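Acyl-CoA dehydrogenase domain protein Tcur3481 (Thermomonospora curvata, PDB 6WY9) binds FAD and probably catalyses the flavin-dependent dehydrogenation of acyl-CoA thioesters. Local coordinates at residues 91-96 with 162-167; 98-103 with 212-217; 145-150 with 174-179. All coordinates share one frame; numbering follows the deposited sequence.

Interaction 1: 91-96 with 162-167; sequences LVAALA and HLLVSA
Leu-164 plugs into helix 87-100 at Ala-93 and Ala-96 in a small helix-on-sheet packing contact, mainly between apolar side chains, where the N-terminal helical part of the acyl-CoA dehydrogenase fold meets its middle beta domain. The strand 160-169 sends this one leucine toward the helix. Its CG lies anti to its own carbonyl carbon (chi1 -54°), and the extended second torsion, -172°, carries the CD1 branch outward until it rests on the helix. CD1 does almost all the touching: it lies 3.7 Å from Ala-93 CB and also 3.7 Å from Ala-96 CB, so a single methyl bridges two positions three residues apart on one side of the helix. The same methyl packs against helix backbone, 3.5 Å from Ala-93 O. Because both helix residues are alanines, the leucine can come right up to the main chain, and the CA atoms of Ala-93 and Leu-164 are only 6.5 Å apart. Other parts of the chain pack around this spot. Ala-93 also touches Leu-119 and Val-121 of the parallel partner strand 118-122, Ala-96 touches Thr-219 of helix 215-248, and Leu-164 lies against Leu-175 and Leu-177 of strand 172-179. No hydrogen bond crosses between 91-96 and 162-167. Backbone bonds run within the helix, as from Ala-96 N to Val-92 O, and between strands, where Leu-164 pairs with Thr-120 and Ala-122. What joins helix to sheet here is therefore burial of hydrocarbon and close fit, without any directional bond.

Interaction 2: 98-103 with 212-217; sequences AEHGTA and GPAALP
His-100 lays its imidazole across the first turn of helix 215-248, joining the C-terminal part of helix 87-100 to the type I beta turn, Gly-212 to Ala-215, that leads into the long helix of the acyl-CoA dehydrogenase C-terminal domain. One face of the ring is covered by Ala-215: its CA stands 3.8 Å from the ring centroid and 13° off the normal, a CH-pi contact close to the centre of the ring. The CB atoms of His-100 and Ala-215 meet at 3.7 Å beside it. The opposite face is overlain nearer the rim by Glu-99 CG, so that the imidazole is sandwiched between its own helix and the incoming one. This pose follows from chi1 of -58°, which sets CG anti to the carbonyl carbon and swings the ring over the turn. The methyl of Ala-214 adds a contact at the CE1 corner, while Trp-218, one turn further on, meets the ring edge-to-face. The edge is used for polar contact: a water in the ring plane hydrogen-bonds ND1 of His-100 and accepts from the backbone N of Ala-214, the N-cap residue, thus tying the imidazole to the start of the helix. The backbones are joined directly as well. Gly-212 N donates to His-100 O at 2.8 Å in a nearly straight bond, N-H...O 169°.

Interaction 3: 145-150 with 174-179; sequences WRLSGT and GLFLVD
Trp-145 and Leu-147 form two bumps on one side of strand 144-154, and Phe-176 wedges into the hollow between them from strand 172-179. Both strands belong to the middle beta domain of the acyl-CoA dehydrogenase fold. Their axes run nearly perpendicular, at 93°, and 9.3 Å apart at closest approach, so they meet through side chains and not by strand pairing. With CG of Phe-176 anti to the carbonyl carbon (chi1 -55°), the ring reaches the indole. It enters rim first, giving a T-shaped (edge-to-face) pair with the five-membered ring of the indole, the planes at 67° and the centroids 4.9 Å apart. Its CE2 corner presses on the indole face, 3.6 Å from CD2 of Trp-145. Leu-147 covers one face of the wedged ring, its branches split: CD2 makes a CH-pi contact 4.2 Å from the Phe-176 centroid, while CD1 continues toward Val-178. With an alanine in place of Trp-145, the edge of Phe-176 would probably lose the flat surface it rests on, leaving a gap beside the phenyl ring and more freedom for it to turn. Further filling comes from Ala-138 of strand 137-141, touched by Trp-145, Leu-147 and Phe-176 alike, and from Ala-208, which lies against both Leu-147 and Val-178. The far end of the contact closes tip to tip, Leu-147 CD1 lying 3.7 Å from Val-178 CG2.

In the fold
Interactions 1 and 2 share helix 87-100, their centres about 9 Å apart: the helix meets strand 160-169 partway along, then helix 215-248 near its C-terminus. Interaction 3 lies within the beta domain, its centre about 11 Å from the centre of interaction 1 and 14 Å from that of interaction 2. Strands 160-169 and 172-179 are antiparallel neighbours in one sheet, joining interactions 1 and 3. Along the chain, the segments of interaction 3 are nested inside the loop closed by interaction 2, while those of interaction 1 alternate with both. Together they join helix 87-100 to the beta domain and to the start of helix 215-248, away from the FAD-binding residues.

Interaction 1: 91-96 with 162-167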
# COMPACT_ATOMS: atom_id res chain seq x y z
N LEU B 91 -5.48 -31.60 13.60
CA LEU B 91 -6.68 -31.90 12.81
C LEU B 91 -6.42 -31.89 11.30
O LEU B 91 -7.07 -32.64 10.57
CB LEU B 91 -7.83 -30.94 13.16
CG LEU B 91 -8.37 -31.18 14.60
CD1 LEU B 91 -9.52 -30.22 15.04
CD2 LEU B 91 -8.78 -32.67 14.80
N VAL B 92 -5.51 -31.03 10.81
CA VAL B 92 -5.07 -31.17 9.42
C VAL B 92 -4.37 -32.52 9.21
O VAL B 92 -4.61 -33.21 8.21
CB VAL B 92 -4.16 -29.98 9.00
CG1 VAL B 92 -3.53 -30.20 7.63
CG2 VAL B 92 -4.96 -28.62 9.01
N ALA B 93 -3.51 -32.92 10.15
CA ALA B 93 -2.90 -34.25 10.00
C ALA B 93 -3.97 -35.32 9.99
O ALA B 93 -3.91 -36.27 9.20
CB ALA B 93 -1.88 -34.51 11.11
N ALA B 94 -5.00 -35.17 10.85
CA ALA B 94 -6.01 -36.22 10.94
C ALA B 94 -6.86 -36.27 9.68
O ALA B 94 -7.26 -37.36 9.23
CB ALA B 94 -6.89 -36.01 12.18
N LEU B 95 -7.18 -35.11 9.11
CA LEU B 95 -7.89 -35.07 7.84
C LEU B 95 -7.05 -35.67 6.71
O LEU B 95 -7.59 -36.34 5.83
CB LEU B 95 -8.32 -33.64 7.51
CG LEU B 95 -9.47 -33.06 8.34
CD1 LEU B 95 -9.76 -31.59 7.86
CD2 LEU B 95 -10.68 -33.93 8.17
N ALA B 96 -5.73 -35.44 6.72
CA ALA B 96 -4.86 -36.11 5.75
C ALA B 96 -4.92 -37.62 5.90
O ALA B 96 -4.92 -38.37 4.90
CB ALA B 96 -3.42 -35.63 5.90
N HIS B 162 2.55 -38.79 16.86
CA HIS B 162 2.91 -39.08 15.48
C HIS B 162 2.99 -37.77 14.72
O HIS B 162 2.33 -36.79 15.08
CB HIS B 162 1.89 -39.98 14.78
CG HIS B 162 1.34 -41.06 15.65
ND1 HIS B 162 1.93 -42.30 15.76
CD2 HIS B 162 0.24 -41.10 16.44
CE1 HIS B 162 1.23 -43.06 16.59
NE2 HIS B 162 0.19 -42.35 17.01
N LEU B 163 3.81 -37.78 13.67
CA LEU B 163 4.02 -36.64 12.79
C LEU B 163 3.83 -37.08 11.34
O LEU B 163 4.28 -38.15 10.95
CB LEU B 163 5.44 -36.08 12.92
CG LEU B 163 6.04 -35.72 14.28
CD1 LEU B 163 6.61 -36.97 14.93
CD2 LEU B 163 7.13 -34.66 14.09
N LEU B 164 3.18 -36.23 10.55
CA LEU B 164 3.23 -36.35 9.10
C LEU B 164 4.39 -35.50 8.60
O LEU B 164 4.42 -34.28 8.84
CB LEU B 164 1.92 -35.90 8.47
CG LEU B 164 0.67 -36.58 8.99
CD1 LEU B 164 -0.53 -36.19 8.16
CD2 LEU B 164 0.85 -38.16 9.03
N VAL B 165 5.32 -36.13 7.88
CA VAL B 165 6.58 -35.53 7.45
C VAL B 165 6.63 -35.56 5.92
O VAL B 165 6.51 -36.64 5.33
CB VAL B 165 7.79 -36.31 8.01
CG1 VAL B 165 9.14 -35.77 7.43
CG2 VAL B 165 7.77 -36.33 9.53
N SER B 166 6.84 -34.40 5.28
CA SER B 166 6.99 -34.38 3.83
C SER B 166 8.45 -34.69 3.45
O SER B 166 9.39 -34.25 4.13
CB SER B 166 6.53 -33.01 3.27
OG SER B 166 7.43 -31.97 3.61
N ALA B 167 8.62 -35.51 2.41
CA ALA B 167 9.93 -35.96 1.93
C ALA B 167 9.83 -36.34 0.45
O ALA B 167 8.75 -36.64 -0.06
CB ALA B 167 10.45 -37.15 2.75

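Interaction 2: 98-103 with 212-217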
# COMPACT_ATOMS: atom_id res chain seq x y z
N ALA B 98 -7.44 -39.31 7.21
CA ALA B 98 -8.79 -39.76 6.90
C ALA B 98 -8.95 -39.89 5.40
O ALA B 98 -9.55 -40.85 4.91
CB ALA B 98 -9.81 -38.79 7.48
N GLU B 99 -8.36 -38.97 4.64
CA GLU B 99 -8.59 -38.94 3.21
C GLU B 99 -7.52 -39.66 2.40
O GLU B 99 -7.77 -39.99 1.24
CB GLU B 99 -8.70 -37.49 2.74
CG GLU B 99 -9.14 -37.37 1.29
CD GLU B 99 -10.66 -37.39 1.09
OE1 GLU B 99 -11.10 -37.33 -0.08
OE2 GLU B 99 -11.42 -37.43 2.09
N HIS B 100 -6.33 -39.89 2.96
CA HIS B 100 -5.23 -40.46 2.19
C HIS B 100 -4.50 -41.58 2.92
O HIS B 100 -3.53 -42.12 2.36
CB HIS B 100 -4.21 -39.39 1.82
CG HIS B 100 -4.79 -38.27 1.02
ND1 HIS B 100 -4.95 -38.33 -0.35
CD2 HIS B 100 -5.26 -37.06 1.40
CE1 HIS B 100 -5.48 -37.20 -0.78
NE2 HIS B 100 -5.68 -36.41 0.26
N GLY B 101 -4.94 -41.96 4.14
CA GLY B 101 -4.25 -42.98 4.90
C GLY B 101 -4.71 -44.39 4.56
O GLY B 101 -5.74 -44.59 3.93
N THR B 102 -3.89 -45.36 4.97
CA THR B 102 -4.29 -46.76 4.98
C THR B 102 -5.29 -47.02 6.11
O THR B 102 -5.50 -46.19 7.00
CB THR B 102 -3.09 -47.69 5.18
OG1 THR B 102 -2.55 -47.50 6.50
CG2 THR B 102 -1.99 -47.41 4.15
N ALA B 103 -5.91 -48.20 6.06
CA ALA B 103 -6.77 -48.64 7.16
C ALA B 103 -6.02 -48.58 8.48
O ALA B 103 -6.52 -48.02 9.46
CB ALA B 103 -7.29 -50.05 6.88
N GLY B 212 -1.18 -42.07 0.80
CA GLY B 212 -1.43 -42.15 -0.63
C GLY B 212 -0.76 -41.07 -1.47
O GLY B 212 -0.31 -40.03 -0.98
N PRO B 213 -0.72 -41.31 -2.79
CA PRO B 213 0.10 -40.47 -3.68
C PRO B 213 -0.31 -39.01 -3.72
O PRO B 213 0.53 -38.15 -4.01
CB PRO B 213 -0.11 -41.12 -5.07
CG PRO B 213 -0.74 -42.45 -4.81
CD PRO B 213 -1.47 -42.34 -3.52
N ALA B 214 -1.57 -38.70 -3.50
CA ALA B 214 -2.03 -37.32 -3.55
C ALA B 214 -1.96 -36.62 -2.19
O ALA B 214 -2.39 -35.47 -2.07
CB ALA B 214 -3.45 -37.28 -4.11
N ALA B 215 -1.39 -37.27 -1.17
CA ALA B 215 -1.49 -36.73 0.19
C ALA B 215 -0.79 -35.39 0.32
O ALA B 215 -1.30 -34.49 1.01
CB ALA B 215 -0.92 -37.71 1.20
N LEU B 216 0.38 -35.23 -0.30
CA LEU B 216 1.18 -34.01 -0.04
C LEU B 216 0.49 -32.77 -0.59
O LEU B 216 0.24 -31.83 0.19
CB LEU B 216 2.59 -34.17 -0.60
CG LEU B 216 3.42 -32.88 -0.39
CD1 LEU B 216 3.39 -32.41 1.04
CD2 LEU B 216 4.90 -32.99 -0.86
N PRO B 217 0.18 -32.68 -1.89
CA PRO B 217 -0.45 -31.44 -2.36
C PRO B 217 -1.80 -31.21 -1.71
O PRO B 217 -2.16 -30.06 -1.43
CB PRO B 217 -0.57 -31.63 -3.89
CG PRO B 217 -0.11 -33.09 -4.17
CD PRO B 217 0.14 -33.78 -2.87
O HOH W 1 -3.63 -40.21 -2.13

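Interaction 3: 145-150 with 174-179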
# COMPACT_ATOMS: atom_id res chain seq x y z
N TRP B 145 9.55 -47.18 4.54
CA TRP B 145 10.45 -46.14 4.08
C TRP B 145 11.38 -45.75 5.21
O TRP B 145 11.04 -45.89 6.39
CB TRP B 145 9.66 -44.89 3.61
CG TRP B 145 8.75 -45.18 2.48
CD1 TRP B 145 7.52 -45.75 2.54
CD2 TRP B 145 9.01 -44.94 1.10
NE1 TRP B 145 6.99 -45.88 1.29
CE2 TRP B 145 7.89 -45.39 0.38
CE3 TRP B 145 10.09 -44.38 0.40
CZ2 TRP B 145 7.81 -45.31 -1.01
CZ3 TRP B 145 10.01 -44.30 -0.98
CH2 TRP B 145 8.87 -44.77 -1.67
N ARG B 146 12.55 -45.24 4.84
CA ARG B 146 13.40 -44.54 5.80
C ARG B 146 13.68 -43.13 5.30
O ARG B 146 14.01 -42.93 4.13
CB ARG B 146 14.69 -45.32 6.05
CG ARG B 146 14.40 -46.64 6.69
CD ARG B 146 15.64 -47.32 7.15
NE ARG B 146 15.33 -48.62 7.75
CZ ARG B 146 15.03 -48.80 9.03
NH1 ARG B 146 14.77 -50.01 9.50
NH2 ARG B 146 15.00 -47.76 9.85
N LEU B 147 13.52 -42.16 6.22
CA LEU B 147 13.62 -40.73 5.97
C LEU B 147 14.89 -40.17 6.59
O LEU B 147 15.21 -40.45 7.75
CB LEU B 147 12.42 -39.98 6.58
CG LEU B 147 11.01 -40.51 6.32
CD1 LEU B 147 9.93 -39.63 6.95
CD2 LEU B 147 10.76 -40.70 4.82
N SER B 148 15.60 -39.36 5.81
CA SER B 148 16.80 -38.69 6.28
C SER B 148 16.78 -37.24 5.83
O SER B 148 16.64 -36.95 4.64
CB SER B 148 18.07 -39.36 5.76
OG SER B 148 18.32 -40.56 6.47
N GLY B 149 16.95 -36.34 6.78
CA GLY B 149 16.95 -34.92 6.51
C GLY B 149 16.66 -34.18 7.80
O GLY B 149 16.76 -34.75 8.89
N THR B 150 16.27 -32.92 7.65
CA THR B 150 15.88 -32.09 8.78
C THR B 150 14.63 -31.32 8.39
O THR B 150 14.51 -30.92 7.22
CB THR B 150 16.95 -31.08 9.13
OG1 THR B 150 17.17 -30.31 7.96
CG2 THR B 150 18.25 -31.75 9.48
N GLY B 174 6.39 -36.72 -1.24
CA GLY B 174 5.28 -37.43 -0.63
C GLY B 174 5.07 -37.04 0.82
O GLY B 174 5.75 -36.18 1.38
N LEU B 175 4.10 -37.69 1.45
CA LEU B 175 3.80 -37.44 2.85
C LEU B 175 3.82 -38.78 3.59
O LEU B 175 3.24 -39.77 3.12
CB LEU B 175 2.45 -36.70 3.00
CG LEU B 175 2.13 -36.00 4.33
CD1 LEU B 175 3.16 -34.92 4.63
CD2 LEU B 175 0.72 -35.38 4.31
N PHE B 176 4.53 -38.82 4.72
CA PHE B 176 4.82 -40.06 5.43
C PHE B 176 4.52 -39.91 6.91
O PHE B 176 4.87 -38.89 7.51
CB PHE B 176 6.30 -40.45 5.29
CG PHE B 176 6.77 -40.55 3.87
CD1 PHE B 176 7.07 -39.39 3.14
CD2 PHE B 176 6.93 -41.79 3.28
CE1 PHE B 176 7.51 -39.51 1.81
CE2 PHE B 176 7.36 -41.92 1.98
CZ PHE B 176 7.67 -40.78 1.25
N LEU B 177 3.90 -40.94 7.49
CA LEU B 177 3.59 -40.96 8.91
C LEU B 177 4.76 -41.50 9.72
O LEU B 177 5.32 -42.57 9.40
CB LEU B 177 2.34 -41.79 9.18
CG LEU B 177 1.80 -41.68 10.61
CD1 LEU B 177 0.29 -41.65 10.60
CD2 LEU B 177 2.30 -42.85 11.45
N VAL B 178 5.10 -40.80 10.80
CA VAL B 178 6.23 -41.19 11.65
C VAL B 178 5.78 -41.20 13.10
O VAL B 178 5.10 -40.27 13.55
CB VAL B 178 7.41 -40.22 11.45
CG1 VAL B 178 8.48 -40.52 12.44
CG2 VAL B 178 7.94 -40.34 10.02
N ASP B 179 6.19 -42.21 13.84
CA ASP B 179 5.93 -42.22 15.28
C ASP B 179 6.93 -41.30 15.97
O ASP B 179 8.09 -41.21 15.57
CB ASP B 179 5.98 -43.65 15.83
CG ASP B 179 4.83 -44.49 15.32
OD1 ASP B 179 3.75 -43.92 15.06
OD2 ASP B 179 4.99 -45.70 15.13